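Phthiocerol synthesis polyketide synthase type I PpsC (Mycobacterium tuberculosis, PDB 7AHB) carries an acyltransferase domain, the part modelled here, that probably selects the extender unit and loads it onto the acyl carrier protein during phthiocerol synthesis. Local coordinates at residues E80-Q88 against P153-A161; L170-E180 against F229-H240. All blocks are in the same frame, centred on the assembly; numbering follows the deposited sequence. Where two conformers were deposited one is given.

Contact 1 (E80-Q88 against P153-A161)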
ATOM      1  N   GLU A  80      -4.601  12.288  16.949  1.00 22.62           N
ATOM      2  CA  GLU A  80      -5.937  12.528  16.408  1.00 22.85           C
ATOM      3  C   GLU A  80      -6.624  11.223  16.021  1.00 23.64           C
ATOM      4  O   GLU A  80      -7.843  11.078  16.180  1.00 23.85           O
ATOM      5  CB  GLU A  80      -5.842  13.475  15.208  1.00 25.91           C
ATOM      6  CG  GLU A  80      -5.607  14.912  15.643  1.00 24.89           C
ATOM      7  CD  GLU A  80      -4.806  15.754  14.616  1.00 29.01           C
ATOM      8  OE1 GLU A  80      -4.275  16.821  15.031  1.00 33.19           O
ATOM      9  OE2 GLU A  80      -4.708  15.387  13.414  1.00 26.42           O
ATOM     10  N   LEU A  81      -5.856  10.248  15.536  1.00 19.99           N
ATOM     11  CA  LEU A  81      -6.448   8.959  15.186  1.00 20.66           C
ATOM     12  C   LEU A  81      -6.808   8.133  16.414  1.00 20.16           C
ATOM     13  O   LEU A  81      -7.784   7.363  16.384  1.00 20.58           O
ATOM     14  CB  LEU A  81      -5.485   8.152  14.318  1.00 22.40           C
ATOM     15  CG  LEU A  81      -5.227   8.678  12.913  1.00 22.71           C
ATOM     16  CD1 LEU A  81      -3.980   8.045  12.359  1.00 20.01           C
ATOM     17  CD2 LEU A  81      -6.435   8.410  12.038  1.00 22.26           C
ATOM     18  N   GLU A  82      -6.048   8.292  17.500  1.00 21.52           N
ATOM     19  CA  GLU A  82      -6.137   7.350  18.613  1.00 21.13           C
ATOM     20  C   GLU A  82      -7.554   7.139  19.124  1.00 22.25           C
ATOM     21  O   GLU A  82      -7.931   5.973  19.349  1.00 22.54           O
ATOM     22  CB  GLU A  82      -5.192   7.814  19.734  1.00 21.72           C
ATOM     23  CG  GLU A  82      -5.071   6.905  20.917  1.00 23.99           C
ATOM     24  CD  GLU A  82      -4.401   5.581  20.582  1.00 23.99           C
ATOM     25  OE1 GLU A  82      -3.682   5.489  19.570  1.00 23.12           O
ATOM     26  OE2 GLU A  82      -4.613   4.634  21.358  1.00 26.95           O
ATOM     27  N   PRO A  83      -8.388   8.169  19.307  1.00 23.99           N
ATOM     28  CA  PRO A  83      -9.741   7.900  19.822  1.00 26.10           C
ATOM     29  C   PRO A  83     -10.539   6.951  18.940  1.00 27.47           C
ATOM     30  O   PRO A  83     -11.234   6.057  19.447  1.00 30.19           O
ATOM     31  CB  PRO A  83     -10.390   9.299  19.896  1.00 25.79           C
ATOM     32  CG  PRO A  83      -9.238  10.228  19.989  1.00 25.28           C
ATOM     33  CD  PRO A  83      -8.138   9.611  19.140  1.00 24.33           C
ATOM     34  N   GLU A  84     -10.493   7.140  17.623  1.00 25.57           N
ATOM     35  CA  GLU A  84     -11.225   6.231  16.751  1.00 29.07           C
ATOM     36  C   GLU A  84     -10.647   4.824  16.802  1.00 29.03           C
ATOM     37  O   GLU A  84     -11.400   3.853  16.906  1.00 31.53           O
ATOM     38  CB  GLU A  84     -11.241   6.780  15.327  1.00 30.78           C
ATOM     39  CG  GLU A  84     -12.445   7.656  15.043  1.00 31.00           C
ATOM     40  CD  GLU A  84     -13.770   6.886  15.154  1.00 32.33           C
ATOM     41  OE1 GLU A  84     -14.479   7.059  16.154  1.00 36.76           O
ATOM     42  OE2 GLU A  84     -14.078   6.080  14.259  1.00 33.99           O
ATOM     43  N   PHE A  85      -9.319   4.693  16.795  1.00 33.25           N
ATOM     44  CA  PHE A  85      -8.705   3.370  16.924  1.00 34.21           C
ATOM     45  C   PHE A  85      -9.174   2.652  18.180  1.00 39.90           C
ATOM     46  O   PHE A  85      -9.552   1.470  18.140  1.00 41.04           O
ATOM     47  CB  PHE A  85      -7.187   3.482  16.972  1.00 37.01           C
ATOM     48  CG  PHE A  85      -6.529   3.432  15.630  1.00 32.94           C
ATOM     49  CD1 PHE A  85      -7.010   2.609  14.628  1.00 36.26           C
ATOM     50  CD2 PHE A  85      -5.447   4.224  15.361  1.00 34.36           C
ATOM     51  CE1 PHE A  85      -6.413   2.583  13.401  1.00 36.65           C
ATOM     52  CE2 PHE A  85      -4.853   4.198  14.131  1.00 34.20           C
ATOM     53  CZ  PHE A  85      -5.325   3.376  13.160  1.00 35.04           C
ATOM     54  N   VAL A  86      -9.101   3.339  19.325  1.00 35.85           N
ATOM     55  CA  VAL A  86      -9.503   2.720  20.585  1.00 36.63           C
ATOM     56  C   VAL A  86     -10.921   2.171  20.464  1.00 40.32           C
ATOM     57  O   VAL A  86     -11.205   1.021  20.831  1.00 44.48           O
ATOM     58  CB  VAL A  86      -9.360   3.730  21.741  1.00 34.68           C
ATOM     59  CG1 VAL A  86     -10.131   3.284  22.966  1.00 38.35           C
ATOM     60  CG2 VAL A  86      -7.876   3.900  22.073  1.00 34.85           C
ATOM     61  N   ALA A  87     -11.820   2.960  19.901  1.00 39.73           N
ATOM     62  CA  ALA A  87     -13.220   2.564  19.816  1.00 41.34           C
ATOM     63  C   ALA A  87     -13.554   1.750  18.566  1.00 40.74           C
ATOM     64  O   ALA A  87     -14.529   0.995  18.588  1.00 45.64           O
ATOM     65  CB  ALA A  87     -14.127   3.815  19.897  1.00 43.92           C
ATOM     66  N   GLN A  88     -12.789   1.898  17.483  0.78 43.20           N
ATOM     67  CA  GLN A  88     -13.016   1.138  16.260  0.78 43.13           C
ATOM     68  C   GLN A  88     -12.146  -0.113  16.157  0.78 45.40           C
ATOM     69  O   GLN A  88     -12.352  -0.925  15.246  0.78 44.65           O
ATOM     70  CB  GLN A  88     -12.747   2.002  15.028  0.78 41.99           C
ATOM     71  CG  GLN A  88     -13.920   2.841  14.532  0.78 41.86           C
ATOM     72  CD  GLN A  88     -14.016   2.873  13.014  0.78 42.07           C
ATOM     73  OE1 GLN A  88     -13.945   1.825  12.363  0.78 39.79           O
ATOM     74  NE2 GLN A  88     -14.180   4.082  12.437  0.78 38.74           N
ATOM     75  N   PRO A 153     -10.607   9.992   7.497  1.00 15.26           N
ATOM     76  CA  PRO A 153      -9.794   9.025   8.263  1.00 17.56           C
ATOM     77  C   PRO A 153     -10.644   8.020   9.026  1.00 20.28           C
ATOM     78  O   PRO A 153     -10.287   6.836   9.120  1.00 17.71           O
ATOM     79  CB  PRO A 153      -8.967   9.925   9.202  1.00 19.32           C
ATOM     80  CG  PRO A 153      -8.860  11.242   8.408  1.00 21.84           C
ATOM     81  CD  PRO A 153     -10.178  11.391   7.721  1.00 17.75           C
ATOM     82  N   ALA A 154     -11.749   8.472   9.619  1.00 18.54           N
ATOM     83  CA  ALA A 154     -12.626   7.546  10.329  1.00 19.37           C
ATOM     84  C   ALA A 154     -13.151   6.464   9.391  1.00 21.48           C
ATOM     85  O   ALA A 154     -13.202   5.281   9.751  1.00 21.42           O
ATOM     86  CB  ALA A 154     -13.786   8.308  10.969  1.00 20.56           C
ATOM     87  N   GLN A 155     -13.535   6.848   8.178  1.00 14.81           N
ATOM     88  CA  GLN A 155     -14.044   5.879   7.218  1.00 18.55           C
ATOM     89  C   GLN A 155     -12.947   4.921   6.777  1.00 14.63           C
ATOM     90  O   GLN A 155     -13.209   3.734   6.554  1.00 14.88           O
ATOM     91  CB  GLN A 155     -14.635   6.601   6.007  1.00 17.99           C
ATOM     92  CG  GLN A 155     -16.003   7.232   6.262  1.00 20.06           C
ATOM     93  CD  GLN A 155     -16.517   8.012   5.082  1.00 19.99           C
ATOM     94  OE1 GLN A 155     -15.742   8.648   4.358  1.00 15.89           O
ATOM     95  NE2 GLN A 155     -17.837   7.999   4.894  1.00 18.83           N
ATOM     96  N   GLY A 156     -11.719   5.420   6.639  1.00 13.48           N
ATOM     97  CA  GLY A 156     -10.611   4.539   6.308  1.00 16.75           C
ATOM     98  C   GLY A 156     -10.372   3.471   7.356  1.00 18.41           C
ATOM     99  O   GLY A 156     -10.103   2.303   7.022  1.00 12.87           O
ATOM    100  N   LEU A 157     -10.427   3.860   8.639  1.00 17.29           N
ATOM    101  CA  LEU A 157     -10.306   2.866   9.697  1.00 17.64           C
ATOM    102  C   LEU A 157     -11.442   1.851   9.614  1.00 20.67           C
ATOM    103  O   LEU A 157     -11.231   0.641   9.778  1.00 17.47           O
ATOM    104  CB  LEU A 157     -10.294   3.538  11.067  1.00 19.53           C
ATOM    105  CG  LEU A 157      -9.316   4.657  11.328  1.00 20.50           C
ATOM    106  CD1 LEU A 157      -9.258   4.987  12.827  1.00 25.16           C
ATOM    107  CD2 LEU A 157      -7.974   4.375  10.788  1.00 24.75           C
ATOM    108  N   ARG A 158     -12.662   2.336   9.371  1.00 19.80           N
ATOM    109  CA  ARG A 158     -13.825   1.464   9.307  1.00 21.28           C
ATOM    110  C   ARG A 158     -13.653   0.406   8.229  1.00 20.23           C
ATOM    111  O   ARG A 158     -13.840  -0.787   8.488  1.00 20.61           O
ATOM    112  CB  ARG A 158     -15.086   2.301   9.061  1.00 22.26           C
ATOM    113  CG  ARG A 158     -16.334   1.490   8.767  1.00 21.05           C
ATOM    114  CD  ARG A 158     -16.690   0.604   9.899  1.00 22.20           C
ATOM    115  NE  ARG A 158     -17.914  -0.163   9.663  1.00 23.96           N
ATOM    116  CZ  ARG A 158     -18.349  -1.141  10.458  1.00 24.68           C
ATOM    117  NH1 ARG A 158     -17.668  -1.457  11.541  1.00 23.39           N
ATOM    118  NH2 ARG A 158     -19.463  -1.807  10.169  1.00 26.69           N
ATOM    119  N   VAL A 159     -13.310   0.821   7.006  1.00 16.65           N
ATOM    120  CA  VAL A 159     -13.096  -0.150   5.935  1.00 19.15           C
ATOM    121  C   VAL A 159     -12.027  -1.149   6.348  1.00 15.86           C
ATOM    122  O   VAL A 159     -12.155  -2.358   6.123  1.00 17.87           O
ATOM    123  CB  VAL A 159     -12.704   0.553   4.620  1.00 17.59           C
ATOM    124  CG1 VAL A 159     -12.325  -0.477   3.590  1.00 17.09           C
ATOM    125  CG2 VAL A 159     -13.840   1.446   4.128  1.00 22.03           C
ATOM    126  N   THR A 160     -10.922  -0.640   6.904  1.00 18.99           N
ATOM    127  CA  THR A 160      -9.822  -1.506   7.309  1.00 22.91           C
ATOM    128  C   THR A 160     -10.255  -2.479   8.389  1.00 18.50           C
ATOM    129  O   THR A 160      -9.938  -3.671   8.308  1.00 16.74           O
ATOM    130  CB  THR A 160      -8.646  -0.662   7.785  1.00 18.53           C
ATOM    131  OG1 THR A 160      -8.291   0.245   6.732  1.00 15.26           O
ATOM    132  CG2 THR A 160      -7.464  -1.505   8.107  1.00 15.58           C
ATOM    133  N   ALA A 161     -11.032  -1.999   9.366  1.00 16.33           N
ATOM    134  CA  ALA A 161     -11.493  -2.843  10.466  1.00 20.61           C
ATOM    135  C   ALA A 161     -12.397  -3.963   9.975  1.00 21.64           C
ATOM    136  O   ALA A 161     -12.237  -5.125  10.374  1.00 17.62           O
ATOM    137  CB  ALA A 161     -12.239  -2.001  11.494  1.00 16.24           C
TER
HETATM  138  O   HOH W   1     -15.431  -0.378  13.018  1.00 24.34           O

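Contact 2 (L170-E180 against F229-H240)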
ATOM      1  N   LEU A 170      -9.146 -16.558   8.044  1.00 21.67           N
ATOM      2  CA  LEU A 170      -8.425 -17.238   6.977  1.00 23.26           C
ATOM      3  C   LEU A 170      -6.923 -17.334   7.217  1.00 25.79           C
ATOM      4  O   LEU A 170      -6.237 -18.058   6.475  1.00 26.38           O
ATOM      5  CB  LEU A 170      -8.661 -16.515   5.650  1.00 23.64           C
ATOM      6  CG  LEU A 170     -10.126 -16.497   5.216  1.00 25.44           C
ATOM      7  CD1 LEU A 170     -10.333 -15.642   3.950  1.00 25.38           C
ATOM      8  CD2 LEU A 170     -10.577 -17.934   4.991  1.00 27.04           C
ATOM      9  N   SER A 171      -6.410 -16.662   8.244  1.00 31.54           N
ATOM     10  CA  SER A 171      -4.984 -16.656   8.545  1.00 31.40           C
ATOM     11  C   SER A 171      -4.373 -18.052   8.454  1.00 33.01           C
ATOM     12  O   SER A 171      -4.839 -19.005   9.098  1.00 32.71           O
ATOM     13  CB  SER A 171      -4.741 -16.083   9.949  1.00 31.50           C
ATOM     14  OG  SER A 171      -4.905 -14.668   9.933  1.00 38.48           O
ATOM     15  N   GLY A 172      -3.303 -18.153   7.662  1.00 23.63           N
ATOM     16  CA  GLY A 172      -2.610 -19.407   7.478  1.00 23.65           C
ATOM     17  C   GLY A 172      -3.148 -20.280   6.367  1.00 27.17           C
ATOM     18  O   GLY A 172      -2.588 -21.355   6.119  1.00 26.46           O
ATOM     19  N   GLN A 173      -4.212 -19.861   5.686  1.00 26.45           N
ATOM     20  CA  GLN A 173      -4.781 -20.632   4.589  1.00 29.38           C
ATOM     21  C   GLN A 173      -4.395 -20.068   3.230  1.00 29.75           C
ATOM     22  O   GLN A 173      -4.833 -20.594   2.197  1.00 29.68           O
ATOM     23  CB  GLN A 173      -6.307 -20.669   4.686  1.00 31.33           C
ATOM     24  CG  GLN A 173      -6.848 -21.087   6.006  1.00 33.40           C
ATOM     25  CD  GLN A 173      -8.166 -21.809   5.857  1.00 36.06           C
ATOM     26  OE1 GLN A 173      -9.225 -21.271   6.195  1.00 39.49           O
ATOM     27  NE2 GLN A 173      -8.108 -23.056   5.375  1.00 38.14           N
ATOM     28  N   GLY A 174      -3.635 -18.980   3.208  1.00 20.29           N
ATOM     29  CA  GLY A 174      -3.173 -18.440   1.945  1.00 21.39           C
ATOM     30  C   GLY A 174      -1.905 -17.651   2.151  1.00 20.19           C
ATOM     31  O   GLY A 174      -1.531 -17.319   3.280  1.00 21.84           O
ATOM     32  N   THR A 175      -1.232 -17.366   1.042  1.00 19.47           N
ATOM     33  CA  THR A 175      -0.071 -16.485   1.065  1.00 18.15           C
ATOM     34  C   THR A 175       0.132 -15.991  -0.360  1.00 19.45           C
ATOM     35  O   THR A 175      -0.684 -16.259  -1.250  1.00 18.09           O
ATOM     36  CB  THR A 175       1.164 -17.181   1.652  1.00 22.53           C
ATOM     37  OG1 THR A 175       2.194 -16.205   1.867  1.00 19.35           O
ATOM     38  CG2 THR A 175       1.667 -18.278   0.745  1.00 20.27           C
ATOM     39  N   MET A 176       1.211 -15.252  -0.578  1.00 20.04           N
ATOM     40  CA  MET A 176       1.526 -14.758  -1.909  1.00 17.69           C
ATOM     41  C   MET A 176       3.022 -14.894  -2.120  1.00 19.97           C
ATOM     42  O   MET A 176       3.776 -15.132  -1.175  1.00 18.20           O
ATOM     43  CB  MET A 176       1.099 -13.304  -2.097  1.00 15.73           C
ATOM     44  CG  MET A 176      -0.321 -13.030  -1.685  1.00 21.41           C
ATOM     45  SD  MET A 176      -0.721 -11.237  -1.938  1.00 29.80           S
ATOM     46  CE  MET A 176      -1.122 -11.218  -3.567  1.00 18.92           C
ATOM     47  N   ALA A 177       3.449 -14.728  -3.370  1.00 17.39           N
ATOM     48  CA  ALA A 177       4.857 -14.862  -3.719  1.00 18.19           C
ATOM     49  C   ALA A 177       5.193 -13.879  -4.826  1.00 18.72           C
ATOM     50  O   ALA A 177       4.419 -13.721  -5.774  1.00 17.13           O
ATOM     51  CB  ALA A 177       5.191 -16.276  -4.174  1.00 21.69           C
ATOM     52  N   LEU A 178       6.352 -13.240  -4.703  1.00 20.07           N
ATOM     53  CA  LEU A 178       6.860 -12.343  -5.734  1.00 21.87           C
ATOM     54  C   LEU A 178       7.765 -13.140  -6.662  1.00 23.83           C
ATOM     55  O   LEU A 178       8.688 -13.816  -6.199  1.00 20.64           O
ATOM     56  CB  LEU A 178       7.632 -11.185  -5.105  1.00 23.41           C
ATOM     57  CG  LEU A 178       8.228 -10.131  -6.040  1.00 26.59           C
ATOM     58  CD1 LEU A 178       7.180  -9.296  -6.715  1.00 24.27           C
ATOM     59  CD2 LEU A 178       9.183  -9.228  -5.239  1.00 27.44           C
ATOM     60  N   LEU A 179       7.506 -13.057  -7.968  1.00 21.77           N
ATOM     61  CA  LEU A 179       8.250 -13.824  -8.959  1.00 21.44           C
ATOM     62  C   LEU A 179       8.919 -12.882  -9.954  1.00 21.44           C
ATOM     63  O   LEU A 179       8.347 -11.859 -10.329  1.00 22.53           O
ATOM     64  CB  LEU A 179       7.328 -14.776  -9.720  1.00 20.69           C
ATOM     65  CG  LEU A 179       6.175 -15.433  -8.982  1.00 20.47           C
ATOM     66  CD1 LEU A 179       5.309 -16.230  -9.971  1.00 20.06           C
ATOM     67  CD2 LEU A 179       6.702 -16.336  -7.880  1.00 21.51           C
ATOM     68  N   GLU A 180      10.127 -13.239 -10.387  1.00 25.23           N
ATOM     69  CA  GLU A 180      10.834 -12.481 -11.411  1.00 26.12           C
ATOM     70  C   GLU A 180      10.354 -12.947 -12.790  1.00 24.73           C
ATOM     71  O   GLU A 180      11.106 -13.478 -13.598  1.00 25.94           O
ATOM     72  CB  GLU A 180      12.337 -12.646 -11.258  1.00 28.32           C
ATOM     73  CG  GLU A 180      13.140 -11.788 -12.237  1.00 29.52           C
ATOM     74  CD  GLU A 180      14.618 -12.103 -12.234  1.00 33.03           C
ATOM     75  OE1 GLU A 180      15.038 -13.114 -11.598  1.00 36.30           O
ATOM     76  OE2 GLU A 180      15.382 -11.360 -12.898  1.00 36.33           O
ATOM     77  N   PHE A 229      14.044 -16.163 -10.157  1.00 34.80           N
ATOM     78  CA  PHE A 229      14.039 -15.691  -8.776  1.00 34.76           C
ATOM     79  C   PHE A 229      12.607 -15.640  -8.258  1.00 31.69           C
ATOM     80  O   PHE A 229      11.697 -15.222  -8.978  1.00 31.80           O
ATOM     81  CB  PHE A 229      14.689 -14.305  -8.671  1.00 36.12           C
ATOM     82  CG  PHE A 229      16.189 -14.313  -8.847  1.00 40.79           C
ATOM     83  CD1 PHE A 229      16.780 -14.905  -9.964  1.00 40.74           C
ATOM     84  CD2 PHE A 229      17.013 -13.724  -7.884  1.00 40.89           C
ATOM     85  CE1 PHE A 229      18.172 -14.921 -10.112  1.00 40.38           C
ATOM     86  CE2 PHE A 229      18.394 -13.723  -8.032  1.00 39.16           C
ATOM     87  CZ  PHE A 229      18.972 -14.328  -9.142  1.00 41.80           C
ATOM     88  N   ALA A 230      12.408 -16.034  -6.998  1.00 27.31           N
ATOM     89  CA  ALA A 230      11.072 -16.018  -6.408  1.00 24.55           C
ATOM     90  C   ALA A 230      11.175 -15.985  -4.892  1.00 24.61           C
ATOM     91  O   ALA A 230      12.035 -16.651  -4.320  1.00 27.93           O
ATOM     92  CB  ALA A 230      10.273 -17.247  -6.854  1.00 28.22           C
ATOM     93  N   THR A 231      10.287 -15.215  -4.258  1.00 32.22           N
ATOM     94  CA  THR A 231      10.293 -14.997  -2.817  1.00 31.62           C
ATOM     95  C   THR A 231       8.867 -15.056  -2.278  1.00 32.70           C
ATOM     96  O   THR A 231       7.918 -14.655  -2.949  1.00 32.53           O
ATOM     97  CB  THR A 231      10.918 -13.625  -2.476  1.00 33.61           C
ATOM     98  OG1 THR A 231      12.261 -13.570  -2.984  1.00 39.63           O
ATOM     99  CG2 THR A 231      10.966 -13.408  -0.983  1.00 35.36           C
ATOM    100  N   ARG A 232       8.718 -15.533  -1.046  1.00 24.57           N
ATOM    101  CA  ARG A 232       7.421 -15.493  -0.381  1.00 25.51           C
ATOM    102  C   ARG A 232       7.140 -14.076   0.101  1.00 25.07           C
ATOM    103  O   ARG A 232       8.043 -13.379   0.562  1.00 28.37           O
ATOM    104  CB  ARG A 232       7.395 -16.471   0.797  1.00 28.71           C
ATOM    105  CG  ARG A 232       5.998 -16.852   1.326  1.00 25.75           C
ATOM    106  CD  ARG A 232       6.163 -17.707   2.548  1.00 29.43           C
ATOM    107  NE  ARG A 232       4.947 -18.262   3.130  1.00 26.51           N
ATOM    108  CZ  ARG A 232       4.156 -17.591   3.952  1.00 29.88           C
ATOM    109  NH1 ARG A 232       4.409 -16.300   4.218  1.00 26.52           N
ATOM    110  NH2 ARG A 232       3.085 -18.194   4.472  1.00 32.33           N
ATOM    111  N   VAL A 233       5.895 -13.637  -0.053  1.00 19.60           N
ATOM    112  CA  VAL A 233       5.440 -12.385   0.541  1.00 22.40           C
ATOM    113  C   VAL A 233       5.160 -12.604   2.024  1.00 24.34           C
ATOM    114  O   VAL A 233       4.700 -13.676   2.434  1.00 21.63           O
ATOM    115  CB  VAL A 233       4.195 -11.876  -0.193  1.00 23.19           C
ATOM    116  CG1 VAL A 233       3.658 -10.628   0.467  1.00 25.43           C
ATOM    117  CG2 VAL A 233       4.537 -11.589  -1.668  1.00 24.43           C
ATOM    118  N   ASN A 234       5.445 -11.586   2.841  1.00 28.65           N
ATOM    119  CA  ASN A 234       5.217 -11.672   4.286  1.00 28.00           C
ATOM    120  C   ASN A 234       3.738 -11.429   4.553  1.00 25.18           C
ATOM    121  O   ASN A 234       3.315 -10.360   4.997  1.00 28.76           O
ATOM    122  CB  ASN A 234       6.072 -10.671   5.044  1.00 28.68           C
ATOM    123  CG  ASN A 234       6.076 -10.932   6.547  1.00 31.88           C
ATOM    124  OD1 ASN A 234       6.002 -12.080   6.997  1.00 30.86           O
ATOM    125  ND2 ASN A 234       6.153  -9.858   7.330  1.00 32.24           N
ATOM    126  N   ILE A 235       2.931 -12.446   4.264  1.00 20.45           N
ATOM    127  CA  ILE A 235       1.486 -12.321   4.404  1.00 19.51           C
ATOM    128  C   ILE A 235       0.932 -13.717   4.589  1.00 19.73           C
ATOM    129  O   ILE A 235       1.479 -14.684   4.063  1.00 20.62           O
ATOM    130  CB  ILE A 235       0.860 -11.589   3.187  1.00 17.10           C
ATOM    131  CG1 ILE A 235      -0.586 -11.194   3.493  1.00 18.60           C
ATOM    132  CG2 ILE A 235       0.900 -12.464   1.939  1.00 18.67           C
ATOM    133  CD1 ILE A 235      -1.276 -10.455   2.349  1.00 20.33           C
ATOM    134  N   GLU A 236      -0.129 -13.830   5.395  1.00 25.81           N
ATOM    135  CA  GLU A 236      -0.674 -15.130   5.775  1.00 25.49           C
ATOM    136  C   GLU A 236      -2.119 -15.305   5.314  1.00 25.62           C
ATOM    137  O   GLU A 236      -2.839 -16.150   5.863  1.00 25.29           O
ATOM    138  CB  GLU A 236      -0.548 -15.332   7.295  1.00 28.49           C
ATOM    139  CG  GLU A 236       0.877 -15.071   7.835  1.00 26.99           C
ATOM    140  CD  GLU A 236       1.950 -15.911   7.153  1.00 30.33           C
ATOM    141  OE1 GLU A 236       1.670 -17.095   6.877  1.00 28.36           O
ATOM    142  OE2 GLU A 236       3.052 -15.372   6.852  1.00 30.81           O
ATOM    143  N   VAL A 237      -2.542 -14.538   4.303  1.00 23.01           N
ATOM    144  CA  VAL A 237      -3.791 -14.750   3.582  1.00 20.21           C
ATOM    145  C   VAL A 237      -3.511 -14.571   2.094  1.00 21.09           C
ATOM    146  O   VAL A 237      -2.443 -14.098   1.689  1.00 16.40           O
ATOM    147  CB  VAL A 237      -4.911 -13.793   4.017  1.00 20.07           C
ATOM    148  CG1 VAL A 237      -5.499 -14.261   5.373  1.00 27.40           C
ATOM    149  CG2 VAL A 237      -4.424 -12.363   4.094  1.00 22.42           C
ATOM    150  N   ALA A 238      -4.527 -14.908   1.284  1.00 16.87           N
ATOM    151  CA  ALA A 238      -4.403 -14.886  -0.178  1.00 18.39           C
ATOM    152  C   ALA A 238      -5.383 -13.877  -0.768  1.00 17.15           C
ATOM    153  O   ALA A 238      -6.433 -14.256  -1.305  1.00 15.40           O
ATOM    154  CB  ALA A 238      -4.652 -16.275  -0.793  1.00 21.90           C
ATOM    155  N   PRO A 239      -5.106 -12.584  -0.657  1.00 16.95           N
ATOM    156  CA  PRO A 239      -5.983 -11.594  -1.281  1.00 15.86           C
ATOM    157  C   PRO A 239      -5.781 -11.614  -2.786  1.00 17.98           C
ATOM    158  O   PRO A 239      -4.868 -12.259  -3.308  1.00 16.14           O
ATOM    159  CB  PRO A 239      -5.516 -10.281  -0.675  1.00 19.41           C
ATOM    160  CG  PRO A 239      -4.034 -10.515  -0.457  1.00 16.02           C
ATOM    161  CD  PRO A 239      -3.943 -11.950  -0.009  1.00 21.38           C
ATOM    162  N   HIS A 240      -6.652 -10.893  -3.490  1.00 15.69           N
ATOM    163  CA  HIS A 240      -6.553 -10.772  -4.947  1.00 15.81           C
ATOM    164  C   HIS A 240      -6.585 -12.152  -5.604  1.00 17.23           C
ATOM    165  O   HIS A 240      -5.751 -12.485  -6.451  1.00 15.63           O
ATOM    166  CB  HIS A 240      -5.292  -9.994  -5.323  1.00 12.83           C
ATOM    167  CG  HIS A 240      -5.090  -8.770  -4.489  1.00 15.61           C
ATOM    168  ND1 HIS A 240      -5.991  -7.725  -4.475  1.00 14.97           N
ATOM    169  CD2 HIS A 240      -4.135  -8.454  -3.583  1.00 15.67           C
ATOM    170  CE1 HIS A 240      -5.593  -6.817  -3.603  1.00 13.52           C
ATOM    171  NE2 HIS A 240      -4.453  -7.218  -3.074  1.00 18.18           N
TER
HETATM  172  O   HOH W   2      -0.249 -18.745   5.265  1.00 24.46           O
HETATM  173  O   HOH W   3      11.646 -12.156  -5.388  1.00 45.50           O

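Contact 1 (E80-Q88 against P153-A161)
L157 of helix 153-167 pushes both its methyls against F85 of helix 72-89, in a near-parallel helix pair of the acyltransferase domain whose segment axes come within 10.3 Å at a crossing angle of -32°. This apolar half is the tight one. L157 CD1 lies over one face of the F85 ring, 4.0 Å from its centroid, a CH-pi contact displaced toward the rim, while L157 CD2 meets F85 CE1 at 3.5 Å. The two side chains cross at about a right angle. L81 CD2 extends the patch to P153 CB, and F85 also touches L93 and L111.

The other half is polar and reaches water. Q88 has two conformers; in the one described, which all its bonds here concern, it enters as a knob among A154, L157, R158 and A161, and its chain, bent at chi2 (-140°), brings the amide to A154 O and the R158 backbone. Q88 NE2 donates to E84 OE2 at 2.7 Å, nearly in the amide plane, and less directly to A154 O at 3.1 Å. That carbonyl also takes R158 N, the two donors arriving from opposite faces of its plane. R158 sends NH2 to E254 O; a water donating to Q88 OE1 (2.7 Å) accepts from R158 NH1 (2.9 Å) at the guanidinium edge.

Contact 2 (L170-E180 against F229-H240)
T175 and R232 meet at about a right angle, T175 OG1 standing 3.1 Å above the centre of the R232 guanidinium, where the angles rule out a hydrogen bond to either NH1 or NH2. The hydroxyl is instead spent on I235 O, to which T175 OG1 donates at 2.8 Å; chi1 of -170°, with OG1 anti to the backbone N, sets it there. R232 reaches this place as an extended chain and grips E236 end-on, R232 NH1 bonding E236 OE2 and R232 NH2 lying 3.0 Å from E236 OE1, both on the syn side of the carboxylate and somewhat out of its plane.

These side chains flank an antiparallel pairing at one edge of a four-stranded sheet. L178 and T231 form the hydrogen-bonded pair, with L178 N to T231 O at 2.7 Å; A177-R232 and L179-A230 are non-hydrogen-bonded pairs. A177, L179 and A230 turn to the face covered by helix 213-225.

M176 runs the other way, obliquely past I235 and P239: CG touches I235 CG2, SD lies 3.7 Å from P239 CG, and the bend at chi3 (83°) brings CE to the edge of the H240 ring. Beyond the strands, G174 CA packs against A238 CB, and G172 N donates to E236 O at 2.7 Å.

H240 NE2 bonds S138 OG in a GxSxG pattern, consistent with the serine-histidine pair of acyltransferases. M176 CE at the edge and P239 CB over one face thus border the ring of H240, the probable catalytic histidine, while the R232-E236 salt bridge ties the edge strand to the chain four residues on, ahead of H240.

From the N terminus, helix 72-89 supplies the first half of contact 1, which closes when the chain, after helix 106-126, strand 133-136 and helix 141-147, arrives at helix 153-167. After that helix a type II turn at L170-Q173 leads into strand 175-179, so contact 2 opens soon after contact 1 has closed: the two are in series, neither nested nor crossed. Contact 2 closes a shorter excursion through helix 183-189, strands 197-201 and 207-211 and helix 213-225. Contact 1 joins two helices of the part built round the parallel sheet; contact 2 completes the edge of the antiparallel sheet. Their centres lie 27 Å apart and their nearest atoms about 11 Å, without touching.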